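Local coordinates for sugar ABC transporter substrate-binding protein (Treponema pallidum subsp. pallidum, PDB 5U2P) that probably binds a small solute, perhaps a sugar, in the periplasm as the substrate-binding component of an ABC transporter, although its natural ligand is not established, at residues L37-Y43 / V64-D69; P101-D107 / D123-F129; E156-W160 / C288-I292; H190-A194 / V229-Y233; A194-T198 / I373-D377. All blocks are in the same frame, centred on the assembly; numbering follows the deposited sequence.

Interaction 1: L37-Y43 / V64-D69; sequences LIREKHY and VETIQD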
# COMPACT_ATOMS: atom_id res chain seq x y z
N LEU A 37 24.54 1.09 4.43
CA LEU A 37 24.31 1.76 3.15
C LEU A 37 22.86 2.22 3.10
O LEU A 37 21.95 1.43 3.35
CB LEU A 37 24.58 0.83 1.97
CG LEU A 37 24.76 1.46 0.60
CD1 LEU A 37 26.15 2.07 0.47
CD2 LEU A 37 24.50 0.43 -0.50
N ILE A 38 22.63 3.47 2.76
CA ILE A 38 21.28 4.02 2.74
C ILE A 38 21.11 5.07 1.63
O ILE A 38 22.08 5.63 1.15
CB ILE A 38 20.93 4.67 4.09
CG1 ILE A 38 19.43 4.99 4.17
CG2 ILE A 38 21.79 5.91 4.33
CD1 ILE A 38 19.01 5.60 5.47
N ARG A 39 19.86 5.30 1.22
CA ARG A 39 19.55 6.34 0.25
C ARG A 39 19.73 7.71 0.90
O ARG A 39 19.32 7.92 2.05
CB ARG A 39 18.12 6.21 -0.28
CG ARG A 39 17.91 5.06 -1.28
CD ARG A 39 16.46 5.02 -1.75
NE ARG A 39 16.08 3.72 -2.32
CZ ARG A 39 15.93 3.47 -3.62
NH1 ARG A 39 16.12 4.41 -4.54
NH2 ARG A 39 15.58 2.25 -4.01
N GLU A 40 20.33 8.62 0.16
CA GLU A 40 20.57 9.98 0.63
C GLU A 40 19.32 10.59 1.26
O GLU A 40 19.34 11.01 2.41
CB GLU A 40 21.06 10.83 -0.55
CG GLU A 40 21.39 12.28 -0.21
CD GLU A 40 21.85 13.05 -1.43
OE1 GLU A 40 21.49 12.67 -2.56
OE2 GLU A 40 22.59 14.05 -1.25
N LYS A 41 18.22 10.61 0.51
CA LYS A 41 17.00 11.28 0.97
C LYS A 41 16.27 10.50 2.05
O LYS A 41 15.31 10.99 2.63
CB LYS A 41 16.04 11.53 -0.20
CG LYS A 41 16.56 12.51 -1.25
CD LYS A 41 15.49 12.81 -2.30
CE LYS A 41 15.93 13.90 -3.26
NZ LYS A 41 17.05 13.44 -4.13
N HIS A 42 16.72 9.28 2.33
CA HIS A 42 16.09 8.47 3.36
C HIS A 42 16.91 8.47 4.65
O HIS A 42 16.49 7.89 5.65
CB HIS A 42 15.89 7.04 2.85
CG HIS A 42 14.84 6.91 1.80
ND1 HIS A 42 14.62 5.75 1.10
CD2 HIS A 42 13.94 7.81 1.33
CE1 HIS A 42 13.62 5.94 0.24
NE2 HIS A 42 13.20 7.18 0.36
N TYR A 43 18.08 9.11 4.62
CA TYR A 43 18.93 9.21 5.81
C TYR A 43 18.43 10.36 6.67
O TYR A 43 19.07 11.41 6.77
CB TYR A 43 20.39 9.41 5.43
CG TYR A 43 21.36 9.35 6.59
CD1 TYR A 43 21.17 8.46 7.65
CD2 TYR A 43 22.48 10.17 6.63
CE1 TYR A 43 22.06 8.40 8.71
CE2 TYR A 43 23.38 10.12 7.68
CZ TYR A 43 23.17 9.23 8.72
OH TYR A 43 24.06 9.19 9.77
N VAL A 64 27.79 5.29 8.35
CA VAL A 64 26.77 5.37 7.30
C VAL A 64 27.35 5.88 5.98
O VAL A 64 28.06 6.88 5.93
CB VAL A 64 25.60 6.28 7.73
CG1 VAL A 64 24.56 6.38 6.61
CG2 VAL A 64 24.96 5.75 8.99
N GLU A 65 27.01 5.17 4.91
CA GLU A 65 27.39 5.53 3.56
C GLU A 65 26.11 5.84 2.77
O GLU A 65 25.31 4.93 2.54
CB GLU A 65 28.16 4.38 2.92
CG GLU A 65 28.77 4.68 1.57
CD GLU A 65 29.45 3.47 0.98
OE1 GLU A 65 29.74 3.49 -0.24
OE2 GLU A 65 29.70 2.50 1.73
N THR A 66 25.92 7.10 2.37
CA THR A 66 24.71 7.46 1.62
C THR A 66 24.94 7.46 0.12
O THR A 66 26.03 7.79 -0.35
CB THR A 66 24.17 8.85 2.01
OG1 THR A 66 25.12 9.85 1.64
CG2 THR A 66 23.88 8.92 3.50
N ILE A 67 23.90 7.10 -0.62
CA ILE A 67 23.95 7.12 -2.07
C ILE A 67 22.80 7.96 -2.60
O ILE A 67 21.67 7.87 -2.11
CB ILE A 67 23.86 5.70 -2.64
CG1 ILE A 67 24.91 4.77 -2.01
CG2 ILE A 67 24.00 5.74 -4.15
CD1 ILE A 67 26.37 5.15 -2.31
N GLN A 68 23.11 8.79 -3.60
CA GLN A 68 22.11 9.58 -4.31
C GLN A 68 21.00 8.65 -4.79
O GLN A 68 21.28 7.61 -5.39
CB GLN A 68 22.76 10.31 -5.49
CG GLN A 68 21.90 11.38 -6.12
CD GLN A 68 22.66 12.16 -7.19
OE1 GLN A 68 23.70 12.76 -6.90
NE2 GLN A 68 22.16 12.13 -8.42
N ASP A 69 19.76 9.03 -4.52
CA ASP A 69 18.63 8.11 -4.61
C ASP A 69 18.48 7.44 -5.97
O ASP A 69 18.28 6.23 -6.05
CB ASP A 69 17.34 8.84 -4.27
CG ASP A 69 17.24 9.18 -2.80
OD1 ASP A 69 16.22 8.82 -2.17
OD2 ASP A 69 18.19 9.80 -2.27
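Tyr43 lays its ring against Val64 and Thr66. CB and CG both graze Thr66 CG2, and CD2 comes nearest to that methyl, at 3.6 Å. Further on, Val64 takes over: its CG1 stands over the middle of one ring face, 3.9 Å from the Tyr43 centroid, a CH-pi contact. At the tip, Tyr43 OH meets the valine's other branch, CG2. The ring gets there because CG is anti to the backbone N (chi1 -173°). Ile38 CG2 backs the same patch, 3.6 Å from Val64 CG1.

The strands themselves are joined by backbone bonds, Ile38 N to Glu65 O, Ile67 N to Ile38 O and Glu40 N to Ile67 O, the last being 2.7 Å. On the Leu37 side of the sheet, Leu37 CD1 rests on the Glu65 side chain, the two slanting past each other; the Glu65 carboxylate goes on to a salt bridge with Arg79. Asp69 OD2 takes Lys41 N on its syn lone pair (2.9 Å, 163° at the hydrogen), tying the 3-10 turn 40-42 to the residues that follow strand 61-67. These are the two parallel strands of a beta-alpha-beta unit, joined through helix 45-58, with strand 61-67 at the sheet edge.

Interaction 2: P101-D107 / D123-F129; sequences PYLYFVD and DPYGKTF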
# COMPACT_ATOMS: atom_id res chain seq x y z
N PRO A 101 17.04 -12.75 -2.48
CA PRO A 101 17.42 -12.62 -1.07
C PRO A 101 18.16 -13.83 -0.49
O PRO A 101 18.85 -13.69 0.52
CB PRO A 101 16.06 -12.43 -0.36
CG PRO A 101 15.10 -13.17 -1.24
CD PRO A 101 15.59 -12.94 -2.64
N TYR A 102 18.01 -15.01 -1.11
CA TYR A 102 18.65 -16.21 -0.57
C TYR A 102 20.15 -16.21 -0.89
O TYR A 102 20.93 -16.94 -0.28
CB TYR A 102 17.95 -17.47 -1.12
CG TYR A 102 16.51 -17.50 -0.66
CD1 TYR A 102 15.49 -16.98 -1.44
CD2 TYR A 102 16.18 -17.97 0.62
CE1 TYR A 102 14.18 -16.97 -1.00
CE2 TYR A 102 14.87 -17.97 1.07
CZ TYR A 102 13.88 -17.47 0.26
OH TYR A 102 12.58 -17.45 0.71
N LEU A 103 20.53 -15.35 -1.83
CA LEU A 103 21.94 -15.10 -2.15
C LEU A 103 22.58 -14.02 -1.29
O LEU A 103 23.76 -14.11 -0.96
CB LEU A 103 22.08 -14.66 -3.61
CG LEU A 103 22.90 -15.55 -4.54
CD1 LEU A 103 22.22 -16.90 -4.69
CD2 LEU A 103 23.06 -14.86 -5.89
N TYR A 104 21.80 -13.00 -0.95
CA TYR A 104 22.40 -11.77 -0.41
C TYR A 104 21.99 -11.35 0.99
O TYR A 104 22.74 -10.62 1.63
CB TYR A 104 22.09 -10.61 -1.35
CG TYR A 104 22.71 -10.76 -2.72
CD1 TYR A 104 24.08 -10.85 -2.87
CD2 TYR A 104 21.92 -10.77 -3.85
CE1 TYR A 104 24.65 -10.97 -4.11
CE2 TYR A 104 22.47 -10.89 -5.10
CZ TYR A 104 23.84 -10.99 -5.22
OH TYR A 104 24.42 -11.11 -6.45
N PHE A 105 20.82 -11.78 1.45
CA PHE A 105 20.27 -11.28 2.72
C PHE A 105 20.01 -12.34 3.77
O PHE A 105 19.65 -13.47 3.47
CB PHE A 105 18.98 -10.52 2.46
CG PHE A 105 19.13 -9.40 1.47
CD1 PHE A 105 20.19 -8.51 1.58
CD2 PHE A 105 18.23 -9.24 0.44
CE1 PHE A 105 20.35 -7.49 0.66
CE2 PHE A 105 18.39 -8.22 -0.49
CZ PHE A 105 19.45 -7.34 -0.38
N VAL A 106 20.12 -11.94 5.02
CA VAL A 106 19.80 -12.83 6.13
C VAL A 106 18.30 -12.97 6.30
O VAL A 106 17.58 -11.97 6.35
CB VAL A 106 20.41 -12.32 7.45
CG1 VAL A 106 20.03 -13.25 8.60
CG2 VAL A 106 21.92 -12.21 7.31
N ASP A 107 17.81 -14.21 6.39
CA ASP A 107 16.39 -14.46 6.65
C ASP A 107 16.05 -14.10 8.09
O ASP A 107 16.55 -14.72 9.03
CB ASP A 107 16.05 -15.93 6.35
CG ASP A 107 14.62 -16.30 6.74
OD1 ASP A 107 13.81 -15.39 6.98
OD2 ASP A 107 14.29 -17.51 6.79
N ASP A 123 8.49 -12.22 1.17
CA ASP A 123 8.83 -12.63 -0.19
C ASP A 123 7.77 -13.62 -0.64
O ASP A 123 6.80 -13.85 0.08
CB ASP A 123 10.26 -13.20 -0.24
CG ASP A 123 10.35 -14.67 0.19
OD1 ASP A 123 9.49 -15.19 0.93
OD2 ASP A 123 11.34 -15.31 -0.22
N PRO A 124 7.92 -14.18 -1.85
CA PRO A 124 6.80 -15.02 -2.33
C PRO A 124 6.68 -16.34 -1.56
O PRO A 124 5.70 -17.07 -1.76
CB PRO A 124 7.15 -15.25 -3.80
CG PRO A 124 8.03 -14.09 -4.19
CD PRO A 124 8.84 -13.81 -2.94
N TYR A 125 7.66 -16.64 -0.71
CA TYR A 125 7.63 -17.82 0.14
C TYR A 125 7.16 -17.50 1.55
O TYR A 125 7.07 -18.39 2.39
CB TYR A 125 9.02 -18.46 0.26
CG TYR A 125 9.56 -19.11 -1.00
CD1 TYR A 125 9.18 -20.39 -1.36
CD2 TYR A 125 10.47 -18.44 -1.82
CE1 TYR A 125 9.68 -20.98 -2.51
CE2 TYR A 125 10.98 -19.03 -2.96
CZ TYR A 125 10.58 -20.29 -3.30
OH TYR A 125 11.10 -20.87 -4.44
N GLY A 126 6.91 -16.22 1.82
CA GLY A 126 6.41 -15.82 3.12
C GLY A 126 7.48 -15.41 4.12
O GLY A 126 7.21 -15.27 5.32
N LYS A 127 8.70 -15.21 3.63
CA LYS A 127 9.85 -14.94 4.52
C LYS A 127 10.16 -13.45 4.60
O LYS A 127 9.97 -12.72 3.64
CB LYS A 127 11.08 -15.71 4.05
CG LYS A 127 10.98 -17.22 4.27
CD LYS A 127 12.35 -17.88 4.21
CE LYS A 127 12.30 -19.32 4.69
NZ LYS A 127 11.26 -20.11 3.97
N THR A 128 10.65 -13.02 5.75
CA THR A 128 10.89 -11.60 6.02
C THR A 128 12.38 -11.35 5.94
O THR A 128 13.14 -11.95 6.71
CB THR A 128 10.37 -11.19 7.43
OG1 THR A 128 8.95 -11.39 7.51
CG2 THR A 128 10.68 -9.74 7.75
N PHE A 129 12.82 -10.46 5.05
CA PHE A 129 14.25 -10.22 4.84
C PHE A 129 14.71 -8.80 5.22
O PHE A 129 15.86 -8.43 4.98
CB PHE A 129 14.61 -10.49 3.37
CG PHE A 129 14.75 -11.96 3.04
CD1 PHE A 129 15.87 -12.67 3.45
CD2 PHE A 129 13.77 -12.62 2.33
CE1 PHE A 129 16.01 -14.02 3.14
CE2 PHE A 129 13.91 -13.96 2.02
CZ PHE A 129 15.02 -14.65 2.44
O HOH W 1 11.66 -20.19 1.42
O HOH W 2 18.18 -9.40 6.02
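Phe129 pushes its ring into the corner made by Pro101 and Tyr102. Pro101 CB sits over the centre of one Phe129 face, 3.4 Å from the centroid, a close CH-pi contact. The edge of Phe129 points at the face of Tyr102 in a T-shaped pair with planes at 87°, Phe129 CZ being 3.6 Å from Tyr102 CE2. Tyr125 completes the aromatic cluster. This joins the loop before strand 131-132 to helix 101-104 and what follows it.

The direct polar link is Tyr102 OH to Asp123 OD2, 2.6 Å long, met on the syn side of the carboxylate. Residues 123 to 126 form a type I turn, and Asp123 OD1 accepts from Tyr125 N, which makes an Asx turn, and from Lys127 N at 2.8 Å, the donors arriving from opposite carboxylate faces. With chi1 at 82°, CG lies between the backbone N and the carbonyl carbon, which brings OD1 within reach of both N-H groups.

One water donates to Tyr102 OH and accepts from Lys127 NZ (2.6 Å); another donates to both Val106 O and Phe129 O. The Lys127 chain crosses Asp107, CD lying 3.2 Å from OD2, while Asp107 OD1 is engaged by Ser109.

Interaction 3: E156-W160 / C288-I292; sequences EPKSW and CVLPI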
# COMPACT_ATOMS: atom_id res chain seq x y z
N GLU A 156 -23.52 3.47 7.38
CA GLU A 156 -22.26 2.94 6.86
C GLU A 156 -22.53 1.64 6.10
O GLU A 156 -23.05 0.68 6.68
CB GLU A 156 -21.27 2.71 7.99
CG GLU A 156 -19.93 2.19 7.53
CD GLU A 156 -18.96 1.97 8.65
OE1 GLU A 156 -18.41 2.96 9.16
OE2 GLU A 156 -18.74 0.80 9.02
N PRO A 157 -22.20 1.59 4.79
CA PRO A 157 -22.53 0.39 4.03
C PRO A 157 -21.68 -0.79 4.45
O PRO A 157 -20.45 -0.68 4.46
CB PRO A 157 -22.23 0.79 2.58
CG PRO A 157 -21.21 1.87 2.69
CD PRO A 157 -21.55 2.62 3.95
N LYS A 158 -22.31 -1.91 4.81
CA LYS A 158 -21.56 -3.07 5.27
C LYS A 158 -21.64 -4.23 4.28
O LYS A 158 -21.16 -5.32 4.56
CB LYS A 158 -22.07 -3.49 6.66
CG LYS A 158 -22.07 -2.33 7.65
CD LYS A 158 -21.85 -2.79 9.08
CE LYS A 158 -21.63 -1.59 9.99
NZ LYS A 158 -21.32 -1.98 11.39
N SER A 159 -22.21 -3.96 3.12
CA SER A 159 -22.33 -4.95 2.05
C SER A 159 -22.45 -4.23 0.71
O SER A 159 -22.63 -3.02 0.68
CB SER A 159 -23.55 -5.83 2.25
OG SER A 159 -24.71 -5.05 2.01
N TRP A 160 -22.38 -4.99 -0.37
CA TRP A 160 -22.51 -4.44 -1.72
C TRP A 160 -23.86 -3.79 -1.98
O TRP A 160 -23.94 -2.75 -2.62
CB TRP A 160 -22.28 -5.56 -2.75
CG TRP A 160 -22.68 -5.23 -4.17
CD1 TRP A 160 -23.76 -5.72 -4.85
CD2 TRP A 160 -22.01 -4.35 -5.09
NE1 TRP A 160 -23.80 -5.21 -6.12
CE2 TRP A 160 -22.74 -4.37 -6.30
CE3 TRP A 160 -20.86 -3.56 -5.00
CZ2 TRP A 160 -22.36 -3.61 -7.41
CZ3 TRP A 160 -20.49 -2.81 -6.11
CH2 TRP A 160 -21.23 -2.85 -7.29
N CYS A 288 -14.40 2.86 6.14
CA CYS A 288 -14.79 1.46 6.24
C CYS A 288 -14.33 0.69 5.02
O CYS A 288 -13.83 1.26 4.05
CB CYS A 288 -16.30 1.35 6.38
SG CYS A 288 -17.21 2.00 4.96
N VAL A 289 -14.49 -0.63 5.09
CA VAL A 289 -14.19 -1.51 3.97
C VAL A 289 -15.09 -1.19 2.80
O VAL A 289 -16.28 -0.90 2.98
CB VAL A 289 -14.36 -2.97 4.38
CG1 VAL A 289 -14.48 -3.89 3.16
CG2 VAL A 289 -13.20 -3.38 5.26
N LEU A 290 -14.54 -1.22 1.59
CA LEU A 290 -15.38 -1.08 0.40
C LEU A 290 -16.01 -2.43 0.06
O LEU A 290 -15.30 -3.34 -0.39
CB LEU A 290 -14.58 -0.55 -0.79
CG LEU A 290 -15.38 -0.37 -2.09
CD1 LEU A 290 -16.21 0.91 -2.09
CD2 LEU A 290 -14.43 -0.39 -3.24
N PRO A 291 -17.33 -2.57 0.26
CA PRO A 291 -17.90 -3.91 0.03
C PRO A 291 -18.16 -4.21 -1.44
O PRO A 291 -19.30 -4.13 -1.90
CB PRO A 291 -19.21 -3.86 0.83
CG PRO A 291 -19.63 -2.43 0.74
CD PRO A 291 -18.36 -1.62 0.72
N ILE A 292 -17.10 -4.57 -2.16
CA ILE A 292 -17.14 -4.71 -3.61
C ILE A 292 -16.87 -6.15 -4.02
O ILE A 292 -16.92 -6.49 -5.21
CB ILE A 292 -16.11 -3.77 -4.28
CG1 ILE A 292 -16.39 -3.63 -5.79
CG2 ILE A 292 -14.68 -4.24 -4.00
CD1 ILE A 292 -15.57 -2.56 -6.46
O HOH W 3 -18.12 -1.85 4.82
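Pro291 packs against the backbone of Ser159 and Trp160, and this is where the two segments come closest. Its ring carbon CG is 3.1 Å from Ser159 O, and CB lies against Ser159 C. Its own carbonyl points back: Pro291 O is 3.2 Å from Trp160 CA, a CA-H...O contact with a bent angle of 123°, and it also meets the indole edge near the ring plane, 3.5 Å from CE3. Further along the indole, CZ3 touches Ile292 CG1 loosely. At the other end, Glu156 has CG anti to the backbone N (chi1 -179°) and an extended chain, which carries its CD to 3.6 Å from Cys288 CB and lays CG against the sulfur.

The polar link between the segments is a water, which donates to Pro157 O (2.6 Å) and to Val289 O (2.8 Å), so two carbonyls that could not bond each other share one donor.

The next layer sets these groups in place. Pro291 is the centre of an inverse gamma turn, and its ring points toward Ser159; the turn's own bond, Ile292 N to Leu290 O, is weak. Ser159 is the N-cap of helix 160-172, its OG bonded to Glu162 N. Glu156 OE1 is held by Tyr144 OH, on strand 138-145, the strand that also pairs with Cys288. The Trp160 side chain also packs on helix 227-238 through Ala232, Glu235 and Leu236. The result is a capped helix start seated on a proline turn that leaves a strand end, within the lobe built round the mixed six-stranded sheet.

Interaction 4: H190-A194 / V229-Y233; sequences HTLLA and VLGAY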
# COMPACT_ATOMS: atom_id res chain seq x y z
N HIS A 190 -7.37 1.16 -12.29
CA HIS A 190 -7.62 2.15 -11.25
C HIS A 190 -7.74 1.47 -9.87
O HIS A 190 -8.14 0.32 -9.76
CB HIS A 190 -8.89 2.94 -11.55
CG HIS A 190 -9.12 4.03 -10.56
ND1 HIS A 190 -9.94 3.87 -9.46
CD2 HIS A 190 -8.57 5.26 -10.45
CE1 HIS A 190 -9.90 4.97 -8.73
NE2 HIS A 190 -9.07 5.83 -9.30
N THR A 191 -7.40 2.22 -8.83
CA THR A 191 -7.48 1.78 -7.45
C THR A 191 -8.72 0.97 -7.06
O THR A 191 -8.63 -0.00 -6.32
CB THR A 191 -7.45 3.03 -6.52
OG1 THR A 191 -6.45 3.96 -6.98
CG2 THR A 191 -7.20 2.64 -5.09
N LEU A 192 -9.90 1.42 -7.49
CA LEU A 192 -11.14 0.74 -7.16
C LEU A 192 -11.15 -0.69 -7.68
O LEU A 192 -11.40 -1.65 -6.92
CB LEU A 192 -12.34 1.51 -7.75
CG LEU A 192 -13.71 0.85 -7.60
CD1 LEU A 192 -14.00 0.67 -6.16
CD2 LEU A 192 -14.78 1.72 -8.25
N LEU A 193 -10.88 -0.86 -8.96
CA LEU A 193 -10.88 -2.20 -9.53
C LEU A 193 -9.67 -2.99 -9.01
O LEU A 193 -9.77 -4.20 -8.77
CB LEU A 193 -10.87 -2.14 -11.06
CG LEU A 193 -11.13 -3.46 -11.77
CD1 LEU A 193 -12.45 -4.09 -11.31
CD2 LEU A 193 -11.13 -3.24 -13.28
N ALA A 194 -8.54 -2.32 -8.83
CA ALA A 194 -7.35 -2.97 -8.27
C ALA A 194 -7.64 -3.58 -6.90
O ALA A 194 -7.25 -4.71 -6.61
CB ALA A 194 -6.20 -1.98 -8.17
N VAL A 229 -16.27 -9.14 -10.31
CA VAL A 229 -15.84 -7.81 -9.88
C VAL A 229 -15.90 -6.82 -11.04
O VAL A 229 -16.16 -5.63 -10.84
CB VAL A 229 -14.40 -7.82 -9.27
CG1 VAL A 229 -14.31 -8.87 -8.17
CG2 VAL A 229 -13.35 -8.06 -10.33
N LEU A 230 -15.68 -7.30 -12.26
CA LEU A 230 -15.88 -6.46 -13.43
C LEU A 230 -17.36 -6.14 -13.53
O LEU A 230 -17.74 -5.01 -13.86
CB LEU A 230 -15.36 -7.15 -14.70
CG LEU A 230 -13.84 -7.22 -14.77
CD1 LEU A 230 -13.42 -8.18 -15.87
CD2 LEU A 230 -13.21 -5.87 -15.02
N GLY A 231 -18.21 -7.12 -13.22
CA GLY A 231 -19.65 -6.91 -13.20
C GLY A 231 -20.04 -5.79 -12.23
O GLY A 231 -20.86 -4.93 -12.55
N ALA A 232 -19.45 -5.81 -11.04
CA ALA A 232 -19.71 -4.78 -10.02
C ALA A 232 -19.31 -3.41 -10.51
O ALA A 232 -20.05 -2.41 -10.38
CB ALA A 232 -18.95 -5.13 -8.73
N TYR A 233 -18.11 -3.35 -11.08
CA TYR A 233 -17.54 -2.13 -11.65
C TYR A 233 -18.52 -1.53 -12.66
O TYR A 233 -18.92 -0.36 -12.59
CB TYR A 233 -16.20 -2.48 -12.29
CG TYR A 233 -15.19 -1.37 -12.46
CD1 TYR A 233 -15.00 -0.42 -11.48
CD2 TYR A 233 -14.39 -1.32 -13.60
CE1 TYR A 233 -14.06 0.58 -11.64
CE2 TYR A 233 -13.44 -0.32 -13.76
CZ TYR A 233 -13.28 0.63 -12.77
OH TYR A 233 -12.34 1.64 -12.92
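Tyr233 sets its ring against Leu192 and Leu193, and the two leucines meet it in different ways. Leu193 lies over one face: its CB is 4.1 Å from the ring centroid and only 12° off the ring normal, a CH-pi contact. The leucine chain then runs across the ring at about a right angle to the tyrosine side chain, CD2 coming to 3.8 Å from CE2 and CD1 passing over the CG end. Leu192 instead comes in at the edge, where its CD2 lies near the ring plane, 3.6 Å from Tyr233 CE1. Between them they hold the ring on a face and on a side, which should limit its rocking. The tip of the tyrosine reaches the start of helix 191-214, with OH 3.9 Å from His190 CB.

Leu193 can reach so far because CG is anti to the backbone N (chi1 -169°), which carries the branched end across to helix 227-238. Its CD2 meets a second partner one turn before Tyr233, Leu230 CD2, at 3.8 Å, the two side chains slanting across each other.

His190, the N-cap residue, turns its ring away from the contact, and its NE2 bonds to Ser183 O. Tyr233 is also paired edge-to-face with Phe237 one turn on, while Leu230 continues into helix 406-417 through Met409 and Leu410. Every touching residue is buried, and the side-chain contacts are mostly apolar. This is helix-to-helix packing in a lobe core, the first turn of helix 191-214 laid against the first half of helix 227-238.

Interaction 5: A194-T198 / I373-D377; sequences ADAIT and IQAID. With EDO (1,2-ethanediol), chain E.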
# COMPACT_ATOMS: atom_id res chain seq x y z
N ALA A 194 -8.54 -2.32 -8.83
CA ALA A 194 -7.35 -2.97 -8.27
C ALA A 194 -7.64 -3.58 -6.90
O ALA A 194 -7.25 -4.71 -6.61
CB ALA A 194 -6.20 -1.98 -8.17
N ASP A 195 -8.29 -2.80 -6.04
CA ASP A 195 -8.66 -3.27 -4.72
C ASP A 195 -9.51 -4.55 -4.82
O ASP A 195 -9.20 -5.58 -4.20
CB ASP A 195 -9.42 -2.17 -3.97
CG ASP A 195 -9.90 -2.60 -2.61
OD1 ASP A 195 -9.09 -2.55 -1.66
OD2 ASP A 195 -11.10 -2.97 -2.48
N ALA A 196 -10.54 -4.50 -5.65
CA ALA A 196 -11.47 -5.61 -5.73
C ALA A 196 -10.84 -6.86 -6.33
O ALA A 196 -11.06 -7.96 -5.83
CB ALA A 196 -12.69 -5.18 -6.52
N ILE A 197 -10.06 -6.70 -7.40
CA ILE A 197 -9.38 -7.83 -8.03
C ILE A 197 -8.44 -8.46 -7.00
O ILE A 197 -8.33 -9.70 -6.91
CB ILE A 197 -8.58 -7.40 -9.28
CG1 ILE A 197 -9.54 -7.02 -10.42
CG2 ILE A 197 -7.62 -8.52 -9.75
CD1 ILE A 197 -8.87 -6.36 -11.61
N THR A 198 -7.76 -7.62 -6.24
CA THR A 198 -6.74 -8.10 -5.32
C THR A 198 -7.42 -8.94 -4.23
O THR A 198 -6.92 -10.01 -3.85
CB THR A 198 -5.93 -6.91 -4.71
OG1 THR A 198 -5.19 -6.27 -5.76
CG2 THR A 198 -4.94 -7.41 -3.65
N ILE A 373 -3.04 -6.69 2.29
CA ILE A 373 -2.22 -7.20 1.21
C ILE A 373 -2.03 -6.13 0.17
O ILE A 373 -2.79 -5.16 0.12
CB ILE A 373 -2.84 -8.46 0.57
CG1 ILE A 373 -4.24 -8.18 0.01
CG2 ILE A 373 -2.87 -9.54 1.61
CD1 ILE A 373 -4.85 -9.41 -0.74
N GLN A 374 -0.97 -6.26 -0.62
CA GLN A 374 -0.67 -5.22 -1.60
C GLN A 374 -1.57 -5.28 -2.83
O GLN A 374 -1.65 -6.31 -3.55
CB GLN A 374 0.79 -5.31 -2.04
CG GLN A 374 1.13 -4.22 -3.06
CD GLN A 374 2.57 -3.79 -3.04
OE1 GLN A 374 3.08 -3.30 -2.03
NE2 GLN A 374 3.24 -3.93 -4.18
N ALA A 375 -2.24 -4.16 -3.10
CA ALA A 375 -3.06 -4.01 -4.29
C ALA A 375 -2.22 -4.07 -5.55
O ALA A 375 -1.10 -3.56 -5.60
CB ALA A 375 -3.83 -2.67 -4.25
N ILE A 376 -2.77 -4.69 -6.60
CA ILE A 376 -2.00 -4.92 -7.81
C ILE A 376 -1.53 -3.64 -8.52
O ILE A 376 -0.54 -3.70 -9.26
CB ILE A 376 -2.78 -5.79 -8.81
CG1 ILE A 376 -4.12 -5.14 -9.17
CG2 ILE A 376 -2.97 -7.19 -8.25
CD1 ILE A 376 -4.87 -5.81 -10.36
N ASP A 377 -2.18 -2.50 -8.27
CA ASP A 377 -1.74 -1.24 -8.90
C ASP A 377 -0.57 -0.59 -8.16
O ASP A 377 -0.04 0.41 -8.63
CB ASP A 377 -2.90 -0.23 -9.04
CG ASP A 377 -3.48 0.24 -7.72
OD1 ASP A 377 -3.35 -0.50 -6.71
OD2 ASP A 377 -4.10 1.35 -7.70
C1 EDO E . -2.02 2.25 -3.23
O1 EDO E . -3.06 2.60 -2.31
C2 EDO E . -2.41 1.10 -4.14
O2 EDO E . -3.81 0.87 -4.27
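The carboxylate of Asp377 has the methyl of Ala194 over one face, with CB 3.5 Å from Asp377 CG. At its rim a bound 1,2-ethanediol donates from O2 to OD1 (2.8 Å); the same diol is held by Asn140 and Ser138. The carboxylate is turned back toward the helix because CG lies between the backbone N and the carbonyl carbon (chi1 64°).

Thr198 carries the polar join. Its OG1 accepts from Ile376 N at 3.0 Å and 150°, and donates to Ala194 O at 2.7 Å, one turn back in its own helix. That carbonyl also takes Thr198 N, the two donors reaching it from opposite faces. The methyl branch, CG2, is anti to the backbone N and slides past Ile373, 3.5 Å from CD1.

Ile376 adds the apolar contacts: CG1 lies 3.9 Å from Ala194 CB, and CD1 meets Ile197 CG2, the two side chains crossing at about a right angle. Beyond the contact, strand 372-374 pairs in parallel with strand 300-303.

Chemically, one hydroxyl serves as both acceptor and donor, so a buried peptide N-H just past the end of strand 372-374 is satisfied by a helix side chain. The two bonds should hold the hydroxyl's rotation.

In the fold
The contacts fall into two groups, matching the two lobes expected of a solute-binding protein. Interactions 1 and 2 lie in the lobe of the five-stranded sheet, their nearest atoms about 9 Å apart. Interactions 3, 4 and 5 form one continuous block of packing in the other: 4 and 5 share Ala194 on helix 191-214, with centres 10 Å apart, and 3 touches both, Ile292 reaching Leu192 and Ala196 while Trp160 meets Ala232. Centres of 1 and 3 are 42 Å apart, on opposite sides of the chain's centre. Interaction 5, about 9 Å from the chain's centre, holds the ethanediol, probably from the crystallisation liquor; whether this marks the natural ligand's site is not established.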